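Local atomic coordinates of 2-hydroxyethylphosphonate dioxygenase (Streptomyces viridochromogenes, PDB entry 4YAR), a protein that converts 2-hydroxyethylphosphonate and O2 to hydroxymethylphosphonate and formate with a single non-heme iron(II) per subunit, a step in biosynthesis of the antibiotic bialaphos. Residues Phe6-Trp11 and Arg35-Glu40; Ala51-Leu56 and Ser61-Asp66; Ala253-Ala258 and Leu273-Thr278. The protein carries 1 engineered substitution. One frame throughout, in Å; residues are numbered along the deposited sequence. Where two conformers were deposited one is given.

Contact 1 (Phe6-Trp11 and Arg35-Glu40); sequences FKLAHW and RLLGDE
Leu8, on the first helix of an N-terminal helix-turn-helix domain of the cro/C1 type, meets Leu36 and Leu37 where helix 30-36, the second helix of the helix-turn-helix motif assigned by similarity, runs out. The tight part is a cluster of leucine methyls with no hydrogen bond across it. Leu8 carries its CG anti to the backbone N (chi1 172°), and this sends CD2 into the angle between the two consecutive leucines. There Leu8 CD2 lies 3.7 Å from Leu37 CD2, methyl against methyl, the two side chains crossing at about a right angle. The same Leu8 CD2 comes within 4.0 Å of Leu36 CB, so it touches the base of that side chain rather than its tip. Leu8 and Leu36 are both buried, and Leu56 adds to the apolar surroundings of Leu8.

The looser side begins at Leu37, the centre of an inverse gamma turn and the first residue to leave helical geometry. Its side chain reaches in toward helix 5-15, and Leu37 CD2 lies loosely beside the solvent-exposed Ala9, 4.4 Å from Ala9 CB. Beyond the turn the chain is poorly ordered from Gly38 to Glu40; Asp39 and Glu40 form salt bridges with Arg69, though the high mobility makes these less certain, while Arg35 pairs with Glu43 on the outer surface of the helix end. Burial thus passes from Leu8 and Leu36 to the partly exposed Leu37 and the exposed Ala9. Leu37 CD2 also packs 3.9 Å from Leu8 CG, and so rests on both the branch point and one methyl of the same leucine.

Contact 2 (Ala51-Leu56 and Ser61-Asp66); sequences ALAEAL and SQLAAD. With CD (cadmium ion), chain C.
The last helix of the N-terminal cro/C1-type helix-turn-helix domain, 49-55, is met here by the chain that turns back after it and leads on toward strand 73-76. Leu63 makes every touch from the returning chain. Its CG stands anti to its own carbonyl carbon (chi1 -58°), and the extended side chain lays CD1 on the helix and turns CD2 to Leu56 just after it. Leu63 CD1 rests against the helix backbone, 3.8 Å from Ala53 N, with Leu52 CB 4.0 Å from the same methyl. The small Ala53 side chain flanks this approach, its CB 4.3 Å from Leu63 CD1. The other branch, Leu63 CD2, faces Leu56 CD1 more loosely at 4.5 Å. All four residues are buried, the side chains that meet are all apolar, and no hydrogen bond crosses; Trp11 of helix 5-15 packs on both Leu56 and Leu63, while Leu52 also reaches Leu33 and Leu36 of helix 30-36.

Three residues past Leu63 the chain is exposed, and Asp66 takes no part in the leucine packing. Asp66 OD1 and Asp66 OD2 both reach a cadmium ion, at a rather long 2.7 Å each, and Arg107 also belongs to this metal site. The buried half is typical of the hydrophobic core of a small helical cro/C1-type domain, closed by a leucine from the chain that follows helix 49-55.

Contact 3 (Ala253-Ala258 and Leu273-Thr278); sequences AGVPPA and LTVLRT
Ala253 O lies 3.6 Å from Thr278 CG2, a methyl brought over from helix 270-283. The Ala253 side chain points at the same helix, with its CB 4.2 Å from Thr278 CG2. Gly254 follows with positive phi (73°), which closes the preceding helix in a Schellman motif and swings the chain into the turn. Val255 then directs its two methyls to different residues: Val255 CG1 meets Val275 CG1 at 4.0 Å, and Val255 CG2 meets Thr278 CG2, also at 4.0 Å. Pro256 occupies the N-cap position, right before helix 257-265, where the chain leaves the contact.

Thr278 has OG1 beside its backbone N and CG2 opposite it (chi1 -66°), which turns CG2 to the first segment. A hydrogen bond favours this rotation: Thr278 OG1 donates to Thr274 O at 2.8 Å, with a C=O...O angle of 149°. That carbonyl also accepts from Thr278 N, on the opposite face of its plane. The contact thus sets the turn of the second helix-turn-helix motif, assigned by similarity, against helix 270-283, where Leu279 and Ala282 extend the surface under Ala253 and Leu260 and Ala263 of helix 257-265 pack on Val275.

Contacts 1 and 2 are neighbouring parts of one hydrophobic core, their centres 10 Å apart. Leu8 CD1 packs 3.7 Å from Leu56 CD1, and Leu36 CD1 lies equally close to Leu52 CD1; at the margin Lys7 NZ is probably hydrogen-bonded to Ala64 O at 2.8 Å. Contact 3 belongs to the second cro/C1-type domain, its centre 46 Å from that of contact 1 and 47 Å from that of contact 2, with no touch to either. Contact 2 approaches a substrate-binding residue without touching it: the side chain of Leu56 is about 9 Å from that of Lys16, which contributes to a substrate site formed between the two subunits of the dimer.

Contact 1 (Phe6-Trp11 and Arg35-Glu40)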
ATOM      1  N   PHE A   6       0.762 -17.917  17.212  1.00 31.54           N
ATOM      2  CA  PHE A   6       2.111 -17.515  16.698  1.00 32.72           C
ATOM      3  C   PHE A   6       2.755 -16.489  17.620  1.00 29.58           C
ATOM      4  O   PHE A   6       3.965 -16.543  17.924  1.00 30.40           O
ATOM      5  CB  PHE A   6       1.973 -16.944  15.278  1.00 32.50           C
ATOM      6  CG  PHE A   6       3.278 -16.586  14.636  1.00 31.52           C
ATOM      7  CD1 PHE A   6       4.249 -17.562  14.438  1.00 29.63           C
ATOM      8  CD2 PHE A   6       3.528 -15.267  14.186  1.00 30.85           C
ATOM      9  CE1 PHE A   6       5.437 -17.259  13.822  1.00 27.25           C
ATOM     10  CE2 PHE A   6       4.737 -14.974  13.566  1.00 27.28           C
ATOM     11  CZ  PHE A   6       5.697 -15.965  13.422  1.00 28.65           C
ATOM     12  N   LYS A   7       1.930 -15.561  18.082  1.00 26.53           N
ATOM     13  CA  LYS A   7       2.395 -14.506  18.910  1.00 27.79           C
ATOM     14  C   LYS A   7       2.665 -15.057  20.311  1.00 27.07           C
ATOM     15  O   LYS A   7       3.593 -14.628  20.991  1.00 25.94           O
ATOM     16  CB  LYS A   7       1.383 -13.354  18.948  1.00 28.77           C
ATOM     17  CG  LYS A   7       1.334 -12.527  17.671  1.00 31.18           C
ATOM     18  CD  LYS A   7       0.199 -11.527  17.774  1.00 32.16           C
ATOM     19  CE  LYS A   7       0.136 -10.597  16.576  1.00 34.34           C
ATOM     20  NZ  LYS A   7      -1.005  -9.652  16.751  1.00 32.35           N
ATOM     21  N   LEU A   8       1.862 -16.024  20.736  1.00 25.64           N
ATOM     22  CA  LEU A   8       2.005 -16.566  22.098  1.00 26.27           C
ATOM     23  C   LEU A   8       3.293 -17.385  22.172  1.00 24.86           C
ATOM     24  O   LEU A   8       4.117 -17.236  23.109  1.00 23.24           O
ATOM     25  CB  LEU A   8       0.743 -17.418  22.461  1.00 26.68           C
ATOM     26  CG  LEU A   8       0.825 -18.219  23.773  1.00 25.96           C
ATOM     27  CD1 LEU A   8       1.030 -17.303  24.933  1.00 25.59           C
ATOM     28  CD2 LEU A   8      -0.424 -19.080  23.962  1.00 26.44           C
ATOM     29  N   ALA A   9       3.490 -18.235  21.177  1.00 25.69           N
ATOM     30  CA  ALA A   9       4.676 -19.062  21.095  1.00 25.39           C
ATOM     31  C   ALA A   9       5.904 -18.177  21.028  1.00 25.33           C
ATOM     32  O   ALA A   9       6.876 -18.444  21.725  1.00 25.25           O
ATOM     33  CB  ALA A   9       4.620 -20.030  19.917  1.00 25.20           C
ATOM     34  N   HIS A  10       5.859 -17.133  20.202  1.00 26.36           N
ATOM     35  CA  HIS A  10       6.974 -16.159  20.107  1.00 25.57           C
ATOM     36  C   HIS A  10       7.386 -15.592  21.477  1.00 23.49           C
ATOM     37  O   HIS A  10       8.562 -15.547  21.839  1.00 23.04           O
ATOM     38  CB  HIS A  10       6.598 -14.979  19.148  1.00 28.82           C
ATOM     39  CG  HIS A  10       7.488 -13.787  19.304  1.00 26.35           C
ATOM     40  ND1 HIS A  10       8.810 -13.791  18.907  1.00 30.18           N
ATOM     41  CD2 HIS A  10       7.277 -12.590  19.883  1.00 29.79           C
ATOM     42  CE1 HIS A  10       9.363 -12.632  19.222  1.00 29.69           C
ATOM     43  NE2 HIS A  10       8.460 -11.891  19.830  1.00 32.66           N
ATOM     44  N   TRP A  11       6.403 -15.191  22.290  1.00 23.65           N
ATOM     45  CA  TRP A  11       6.712 -14.588  23.600  1.00 23.49           C
ATOM     46  C   TRP A  11       7.111 -15.600  24.637  1.00 24.33           C
ATOM     47  O   TRP A  11       8.008 -15.349  25.461  1.00 26.39           O
ATOM     48  CB  TRP A  11       5.584 -13.666  24.085  1.00 25.37           C
ATOM     49  CG  TRP A  11       5.591 -12.388  23.312  1.00 26.92           C
ATOM     50  CD1 TRP A  11       4.695 -11.983  22.369  1.00 26.26           C
ATOM     51  CD2 TRP A  11       6.607 -11.388  23.357  1.00 27.94           C
ATOM     52  NE1 TRP A  11       5.087 -10.794  21.814  1.00 26.88           N
ATOM     53  CE2 TRP A  11       6.246 -10.387  22.421  1.00 29.08           C
ATOM     54  CE3 TRP A  11       7.778 -11.227  24.107  1.00 28.66           C
ATOM     55  CZ2 TRP A  11       7.019  -9.253  22.203  1.00 31.04           C
ATOM     56  CZ3 TRP A  11       8.570 -10.071  23.867  1.00 28.45           C
ATOM     57  CH2 TRP A  11       8.164  -9.108  22.955  1.00 29.68           C
ATOM     58  N   ARG A  35      -3.890 -26.010  24.147  1.00 42.11           N
ATOM     59  CA  ARG A  35      -4.924 -25.771  23.134  1.00 44.59           C
ATOM     60  C   ARG A  35      -4.812 -24.397  22.480  1.00 39.43           C
ATOM     61  O   ARG A  35      -4.965 -24.277  21.261  1.00 39.91           O
ATOM     62  CB  ARG A  35      -6.325 -25.978  23.726  1.00 48.03           C
ATOM     63  CG  ARG A  35      -7.302 -26.600  22.744  1.00 54.04           C
ATOM     64  CD  ARG A  35      -8.656 -26.908  23.362  1.00 52.34           C
ATOM     65  NE  ARG A  35      -9.133 -25.762  24.123  1.00 56.10           N
ATOM     66  CZ  ARG A  35      -9.049 -25.641  25.450  1.00 56.59           C
ATOM     67  NH1 ARG A  35      -8.546 -26.637  26.191  1.00 60.81           N
ATOM     68  NH2 ARG A  35      -9.486 -24.520  26.047  1.00 49.89           N
ATOM     69  N   LEU A  36      -4.534 -23.369  23.277  1.00 37.89           N
ATOM     70  CA  LEU A  36      -4.262 -22.046  22.759  1.00 37.34           C
ATOM     71  C   LEU A  36      -3.131 -22.064  21.686  1.00 44.13           C
ATOM     72  O   LEU A  36      -3.077 -21.188  20.802  1.00 40.79           O
ATOM     73  CB  LEU A  36      -3.919 -21.101  23.888  1.00 36.33           C
ATOM     74  CG  LEU A  36      -5.073 -20.740  24.837  1.00 37.90           C
ATOM     75  CD1 LEU A  36      -4.598 -19.805  25.953  1.00 38.35           C
ATOM     76  CD2 LEU A  36      -6.222 -20.125  24.060  1.00 39.36           C
ATOM     77  N   LEU A  37      -2.229 -23.041  21.781  1.00 43.03           N
ATOM     78  CA  LEU A  37      -1.239 -23.287  20.727  1.00 48.11           C
ATOM     79  C   LEU A  37      -1.947 -24.204  19.699  1.00 52.30           C
ATOM     80  O   LEU A  37      -1.731 -25.404  19.633  1.00 56.69           O
ATOM     81  CB  LEU A  37       0.062 -23.857  21.332  1.00 43.47           C
ATOM     82  CG  LEU A  37       0.656 -23.114  22.556  1.00 44.11           C
ATOM     83  CD1 LEU A  37       1.582 -24.008  23.373  1.00 47.91           C
ATOM     84  CD2 LEU A  37       1.367 -21.798  22.241  1.00 41.53           C
ATOM     85  N   GLY A  38      -2.851 -23.596  18.937  1.00 65.54           N
ATOM     86  CA  GLY A  38      -3.767 -24.280  18.003  1.00 68.79           C
ATOM     87  C   GLY A  38      -4.729 -23.202  17.515  1.00 78.22           C
ATOM     88  O   GLY A  38      -5.563 -22.724  18.295  1.00 85.69           O
ATOM     89  N   ASP A  39      -4.626 -22.830  16.231  1.00 88.61           N
ATOM     90  CA  ASP A  39      -5.046 -21.483  15.758  1.00 88.90           C
ATOM     91  C   ASP A  39      -6.352 -20.988  16.381  1.00 91.42           C
ATOM     92  O   ASP A  39      -6.334 -20.008  17.132  1.00 78.74           O
ATOM     93  CB  ASP A  39      -5.049 -21.357  14.215  1.00 89.72           C
ATOM     94  CG  ASP A  39      -4.636 -19.928  13.729  1.00 88.83           C
ATOM     95  OD1 ASP A  39      -5.412 -18.965  13.897  1.00 88.03           O
ATOM     96  OD2 ASP A  39      -3.526 -19.759  13.179  1.00 78.37           O
ATOM     97  N   GLU A  40      -7.469 -21.661  16.119  1.00 98.93           N
ATOM     98  CA  GLU A  40      -8.690 -21.312  16.840  1.00102.97           C
ATOM     99  C   GLU A  40      -9.321 -22.457  17.620  1.00103.85           C
ATOM    100  O   GLU A  40      -9.491 -23.572  17.118  1.00 98.49           O
ATOM    101  CB  GLU A  40      -9.737 -20.672  15.925  1.00101.62           C
ATOM    102  CG  GLU A  40     -10.960 -20.201  16.712  1.00100.17           C
ATOM    103  CD  GLU A  40     -11.767 -19.119  16.018  1.00 96.94           C
ATOM    104  OE1 GLU A  40     -11.234 -18.434  15.114  1.00 89.93           O
ATOM    105  OE2 GLU A  40     -12.945 -18.948  16.400  1.00 91.89           O
TER

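Contact 2 (Ala51-Leu56 and Ser61-Asp66)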
ATOM      1  N   ALA A  51      -4.010 -12.930  32.063  1.00 41.94           N
ATOM      2  CA  ALA A  51      -3.053 -13.631  32.933  1.00 42.58           C
ATOM      3  C   ALA A  51      -1.762 -14.027  32.152  1.00 40.19           C
ATOM      4  O   ALA A  51      -0.635 -13.979  32.714  1.00 36.00           O
ATOM      5  CB  ALA A  51      -3.691 -14.861  33.554  1.00 42.09           C
ATOM      6  N   LEU A  52      -1.947 -14.420  30.885  1.00 35.35           N
ATOM      7  CA  LEU A  52      -0.822 -14.803  30.010  1.00 34.58           C
ATOM      8  C   LEU A  52       0.033 -13.568  29.729  1.00 33.45           C
ATOM      9  O   LEU A  52       1.250 -13.631  29.749  1.00 30.70           O
ATOM     10  CB  LEU A  52      -1.319 -15.413  28.708  1.00 34.04           C
ATOM     11  CG  LEU A  52      -1.634 -16.899  28.670  1.00 35.36           C
ATOM     12  CD1 LEU A  52      -2.344 -17.287  27.359  1.00 36.53           C
ATOM     13  CD2 LEU A  52      -0.385 -17.749  28.932  1.00 33.46           C
ATOM     14  N   ALA A  53      -0.623 -12.437  29.520  1.00 32.02           N
ATOM     15  CA  ALA A  53       0.063 -11.180  29.257  1.00 31.81           C
ATOM     16  C   ALA A  53       0.917 -10.797  30.426  1.00 34.14           C
ATOM     17  O   ALA A  53       2.099 -10.456  30.282  1.00 31.14           O
ATOM     18  CB  ALA A  53      -0.950 -10.081  28.961  1.00 32.13           C
ATOM     19  N   GLU A  54       0.335 -10.879  31.616  1.00 31.81           N
ATOM     20  CA  GLU A  54       1.068 -10.487  32.801  1.00 34.43           C
ATOM     21  C   GLU A  54       2.280 -11.422  32.952  1.00 30.51           C
ATOM     22  O   GLU A  54       3.398 -10.963  33.148  1.00 28.28           O
ATOM     23  CB  GLU A  54       0.159 -10.503  34.029  1.00 39.10           C
ATOM     24  CG  GLU A  54       0.751  -9.785  35.240  1.00 49.85           C
ATOM     25  CD  GLU A  54       1.916 -10.541  35.877  1.00 59.84           C
ATOM     26  OE1 GLU A  54       1.786 -11.763  36.145  1.00 73.14           O
ATOM     27  OE2 GLU A  54       2.970  -9.906  36.117  1.00 71.46           O
ATOM     28  N   ALA A  55       2.056 -12.724  32.792  1.00 29.44           N
ATOM     29  CA  ALA A  55       3.131 -13.724  32.968  1.00 26.45           C
ATOM     30  C   ALA A  55       4.328 -13.547  31.992  1.00 25.69           C
ATOM     31  O   ALA A  55       5.478 -13.821  32.347  1.00 26.79           O
ATOM     32  CB  ALA A  55       2.553 -15.134  32.870  1.00 25.41           C
ATOM     33  N   LEU A  56       4.021 -13.092  30.779  1.00 25.39           N
ATOM     34  CA  LEU A  56       4.995 -12.950  29.689  1.00 23.94           C
ATOM     35  C   LEU A  56       5.506 -11.517  29.571  1.00 26.20           C
ATOM     36  O   LEU A  56       6.262 -11.165  28.661  1.00 25.84           O
ATOM     37  CB  LEU A  56       4.326 -13.387  28.396  1.00 23.55           C
ATOM     38  CG  LEU A  56       4.024 -14.881  28.308  1.00 24.83           C
ATOM     39  CD1 LEU A  56       3.210 -15.261  27.081  1.00 25.45           C
ATOM     40  CD2 LEU A  56       5.334 -15.672  28.325  1.00 24.17           C
ATOM     41  N   SER A  61      -2.616  -6.870  23.831  1.00 38.33           N
ATOM     42  CA  SER A  61      -2.670  -6.709  22.351  1.00 41.40           C
ATOM     43  C   SER A  61      -1.482  -7.307  21.597  1.00 39.70           C
ATOM     44  O   SER A  61      -1.517  -7.526  20.360  1.00 37.82           O
ATOM     45  CB  SER A  61      -2.730  -5.221  22.024  1.00 40.20           C
ATOM     46  OG  SER A  61      -1.554  -4.558  22.448  1.00 43.57           O
ATOM     47  N   GLN A  62      -0.393  -7.547  22.318  1.00 39.04           N
ATOM     48  CA  GLN A  62       0.714  -8.240  21.720  1.00 34.85           C
ATOM     49  C   GLN A  62       0.445  -9.735  21.597  1.00 36.81           C
ATOM     50  O   GLN A  62       1.203 -10.437  20.937  1.00 34.40           O
ATOM     51  CB  GLN A  62       1.957  -8.003  22.552  1.00 33.55           C
ATOM     52  CG  GLN A  62       2.393  -6.550  22.560  1.00 35.22           C
ATOM     53  CD  GLN A  62       3.636  -6.312  23.394  1.00 35.37           C
ATOM     54  OE1 GLN A  62       3.563  -6.095  24.599  1.00 34.40           O
ATOM     55  NE2 GLN A  62       4.781  -6.305  22.747  1.00 39.05           N
ATOM     56  N   LEU A  63      -0.603 -10.251  22.253  1.00 34.15           N
ATOM     57  CA  LEU A  63      -0.994 -11.639  22.049  1.00 34.08           C
ATOM     58  C   LEU A  63      -2.268 -11.774  21.227  1.00 35.22           C
ATOM     59  O   LEU A  63      -2.706 -12.896  20.930  1.00 39.91           O
ATOM     60  CB  LEU A  63      -1.232 -12.343  23.407  1.00 33.00           C
ATOM     61  CG  LEU A  63      -0.043 -12.351  24.349  1.00 34.08           C
ATOM     62  CD1 LEU A  63      -0.398 -12.882  25.751  1.00 34.31           C
ATOM     63  CD2 LEU A  63       1.028 -13.218  23.747  1.00 27.80           C
ATOM     64  N   ALA A  64      -2.880 -10.647  20.898  1.00 36.59           N
ATOM     65  CA  ALA A  64      -4.188 -10.626  20.205  1.00 39.72           C
ATOM     66  C   ALA A  64      -4.150 -11.108  18.770  1.00 39.73           C
ATOM     67  O   ALA A  64      -3.270 -10.705  17.991  1.00 43.82           O
ATOM     68  CB  ALA A  64      -4.750  -9.217  20.232  1.00 40.48           C
ATOM     69  N   ALA A  65      -5.127 -11.929  18.407  1.00 41.23           N
ATOM     70  CA  ALA A  65      -5.275 -12.411  17.025  1.00 43.68           C
ATOM     71  C   ALA A  65      -6.021 -11.377  16.191  1.00 47.24           C
ATOM     72  O   ALA A  65      -6.822 -10.603  16.701  1.00 43.70           O
ATOM     73  CB  ALA A  65      -5.998 -13.760  16.981  1.00 42.52           C
ATOM     74  N   ASP A  66      -5.729 -11.343  14.907  1.00 45.98           N
ATOM     75  CA  ASP A  66      -6.386 -10.395  14.040  1.00 50.13           C
ATOM     76  C   ASP A  66      -7.833 -10.832  13.809  1.00 52.15           C
ATOM     77  O   ASP A  66      -8.105 -12.025  13.686  1.00 47.96           O
ATOM     78  CB  ASP A  66      -5.635 -10.292  12.720  1.00 53.34           C
ATOM     79  CG  ASP A  66      -6.379  -9.493  11.705  1.00 54.30           C
ATOM     80  OD1 ASP A  66      -7.182  -8.623  12.112  1.00 58.24           O
ATOM     81  OD2 ASP A  66      -6.179  -9.738  10.497  1.00 65.48           O
TER
HETATM   82 CD    CD C 502      -6.229  -7.066  10.117  1.00 79.48          CD

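Contact 3 (Ala253-Ala258 and Leu273-Thr278)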
ATOM      1  N   ALA A 253      37.608  -5.221   3.323  1.00 23.62           N
ATOM      2  CA  ALA A 253      37.006  -5.809   2.112  1.00 24.87           C
ATOM      3  C   ALA A 253      38.020  -6.083   1.002  1.00 29.34           C
ATOM      4  O   ALA A 253      37.674  -6.673  -0.042  1.00 28.66           O
ATOM      5  CB  ALA A 253      35.937  -4.881   1.585  1.00 26.38           C
ATOM      6  N   GLY A 254      39.258  -5.665   1.227  1.00 31.71           N
ATOM      7  CA  GLY A 254      40.316  -5.713   0.193  1.00 29.30           C
ATOM      8  C   GLY A 254      40.186  -4.705  -0.921  1.00 31.05           C
ATOM      9  O   GLY A 254      40.702  -4.961  -1.998  1.00 34.78           O
ATOM     10  N   VAL A 255      39.583  -3.535  -0.665  1.00 24.99           N
ATOM     11  CA  VAL A 255      39.253  -2.540  -1.678  1.00 26.36           C
ATOM     12  C   VAL A 255      40.084  -1.334  -1.516  1.00 28.84           C
ATOM     13  O   VAL A 255      40.171  -0.794  -0.399  1.00 28.00           O
ATOM     14  CB  VAL A 255      37.745  -2.152  -1.620  1.00 27.27           C
ATOM     15  CG1 VAL A 255      37.410  -0.902  -2.449  1.00 27.64           C
ATOM     16  CG2 VAL A 255      36.896  -3.343  -2.028  1.00 25.60           C
ATOM     17  N   PRO A 256      40.723  -0.874  -2.621  1.00 29.84           N
ATOM     18  CA  PRO A 256      41.489   0.339  -2.504  1.00 29.27           C
ATOM     19  C   PRO A 256      40.658   1.538  -2.204  1.00 30.10           C
ATOM     20  O   PRO A 256      39.567   1.710  -2.745  1.00 27.08           O
ATOM     21  CB  PRO A 256      42.189   0.490  -3.895  1.00 31.79           C
ATOM     22  CG  PRO A 256      42.170  -0.870  -4.473  1.00 33.22           C
ATOM     23  CD  PRO A 256      40.917  -1.512  -3.944  1.00 32.89           C
ATOM     24  N   PRO A 257      41.167   2.407  -1.320  1.00 32.19           N
ATOM     25  CA  PRO A 257      40.518   3.639  -0.948  1.00 31.52           C
ATOM     26  C   PRO A 257      39.880   4.434  -2.067  1.00 29.21           C
ATOM     27  O   PRO A 257      38.734   4.840  -1.942  1.00 30.96           O
ATOM     28  CB  PRO A 257      41.656   4.406  -0.275  1.00 34.64           C
ATOM     29  CG  PRO A 257      42.341   3.312   0.475  1.00 35.65           C
ATOM     30  CD  PRO A 257      42.401   2.203  -0.534  1.00 35.06           C
ATOM     31  N   ALA A 258      40.616   4.643  -3.151  1.00 27.65           N
ATOM     32  CA  ALA A 258      40.130   5.358  -4.318  1.00 27.21           C
ATOM     33  C   ALA A 258      38.985   4.673  -5.085  1.00 23.55           C
ATOM     34  O   ALA A 258      38.197   5.342  -5.744  1.00 25.94           O
ATOM     35  CB  ALA A 258      41.310   5.590  -5.285  1.00 32.42           C
ATOM     36  N   LEU A 273      28.858  -0.928  -8.551  1.00 26.48           N
ATOM     37  CA  LEU A 273      28.086  -2.016  -7.997  1.00 29.28           C
ATOM     38  C   LEU A 273      29.025  -3.120  -7.436  1.00 26.25           C
ATOM     39  O   LEU A 273      28.834  -3.556  -6.301  1.00 26.60           O
ATOM     40  CB  LEU A 273      27.149  -2.519  -9.088  1.00 33.18           C
ATOM     41  CG  LEU A 273      26.124  -3.456  -8.473  1.00 36.53           C
ATOM     42  CD1 LEU A 273      24.740  -3.080  -8.993  1.00 41.05           C
ATOM     43  CD2 LEU A 273      26.508  -4.877  -8.852  1.00 39.00           C
ATOM     44  N   THR A 274      30.111  -3.444  -8.142  1.00 24.54           N
ATOM     45  CA  THR A 274      31.019  -4.498  -7.646  1.00 29.34           C
ATOM     46  C   THR A 274      31.762  -4.161  -6.351  1.00 23.39           C
ATOM     47  O   THR A 274      31.887  -5.049  -5.480  1.00 22.22           O
ATOM     48  CB  THR A 274      32.068  -4.901  -8.683  1.00 36.36           C
ATOM     49  OG1 THR A 274      32.953  -3.793  -8.882  1.00 45.09           O
ATOM     50  CG2 THR A 274      31.363  -5.274  -9.977  1.00 36.84           C
ATOM     51  N   VAL A 275      32.178  -2.895  -6.212  1.00 23.02           N
ATOM     52  CA  VAL A 275      32.839  -2.404  -4.993  1.00 22.21           C
ATOM     53  C   VAL A 275      31.831  -2.481  -3.807  1.00 21.44           C
ATOM     54  O   VAL A 275      32.158  -2.966  -2.743  1.00 21.88           O
ATOM     55  CB  VAL A 275      33.331  -0.951  -5.137  1.00 21.60           C
ATOM     56  CG1 VAL A 275      33.716  -0.324  -3.816  1.00 21.16           C
ATOM     57  CG2 VAL A 275      34.546  -0.864  -6.077  1.00 23.24           C
ATOM     58  N   LEU A 276      30.625  -1.953  -4.012  1.00 20.71           N
ATOM     59  CA  LEU A 276      29.645  -1.927  -2.920  1.00 20.89           C
ATOM     60  C   LEU A 276      29.210  -3.319  -2.485  1.00 20.94           C
ATOM     61  O   LEU A 276      29.002  -3.556  -1.305  1.00 21.99           O
ATOM     62  CB  LEU A 276      28.477  -1.047  -3.258  1.00 23.00           C
ATOM     63  CG  LEU A 276      28.898   0.406  -3.493  1.00 20.90           C
ATOM     64  CD1 LEU A 276      27.701   1.195  -3.951  1.00 22.02           C
ATOM     65  CD2 LEU A 276      29.511   1.088  -2.248  1.00 22.44           C
ATOM     66  N   ARG A 277      29.132  -4.225  -3.444  0.50 20.19           N
ATOM     67  CA  ARG A 277      28.778  -5.586  -3.160  0.50 19.51           C
ATOM     68  C   ARG A 277      29.873  -6.280  -2.366  0.50 19.63           C
ATOM     69  O   ARG A 277      29.580  -7.015  -1.448  0.50 19.38           O
ATOM     70  CB  ARG A 277      28.496  -6.378  -4.408  0.50 19.36           C
ATOM     71  CG  ARG A 277      27.847  -7.719  -4.072  0.50 19.58           C
ATOM     72  CD  ARG A 277      26.996  -8.190  -5.236  0.50 20.36           C
ATOM     73  NE  ARG A 277      26.170  -9.327  -4.876  0.50 21.05           N
ATOM     74  CZ  ARG A 277      25.746 -10.245  -5.749  0.50 21.29           C
ATOM     75  NH1 ARG A 277      26.061 -10.168  -7.056  0.50 19.11           N
ATOM     76  NH2 ARG A 277      25.018 -11.259  -5.299  0.50 22.81           N
ATOM     77  N   THR A 278      31.118  -6.031  -2.736  1.00 20.46           N
ATOM     78  CA  THR A 278      32.263  -6.617  -2.071  1.00 21.80           C
ATOM     79  C   THR A 278      32.342  -6.078  -0.615  1.00 21.13           C
ATOM     80  O   THR A 278      32.564  -6.847   0.336  1.00 23.27           O
ATOM     81  CB  THR A 278      33.526  -6.223  -2.787  1.00 23.62           C
ATOM     82  OG1 THR A 278      33.520  -6.807  -4.094  1.00 24.68           O
ATOM     83  CG2 THR A 278      34.680  -6.713  -1.986  1.00 24.44           C
TER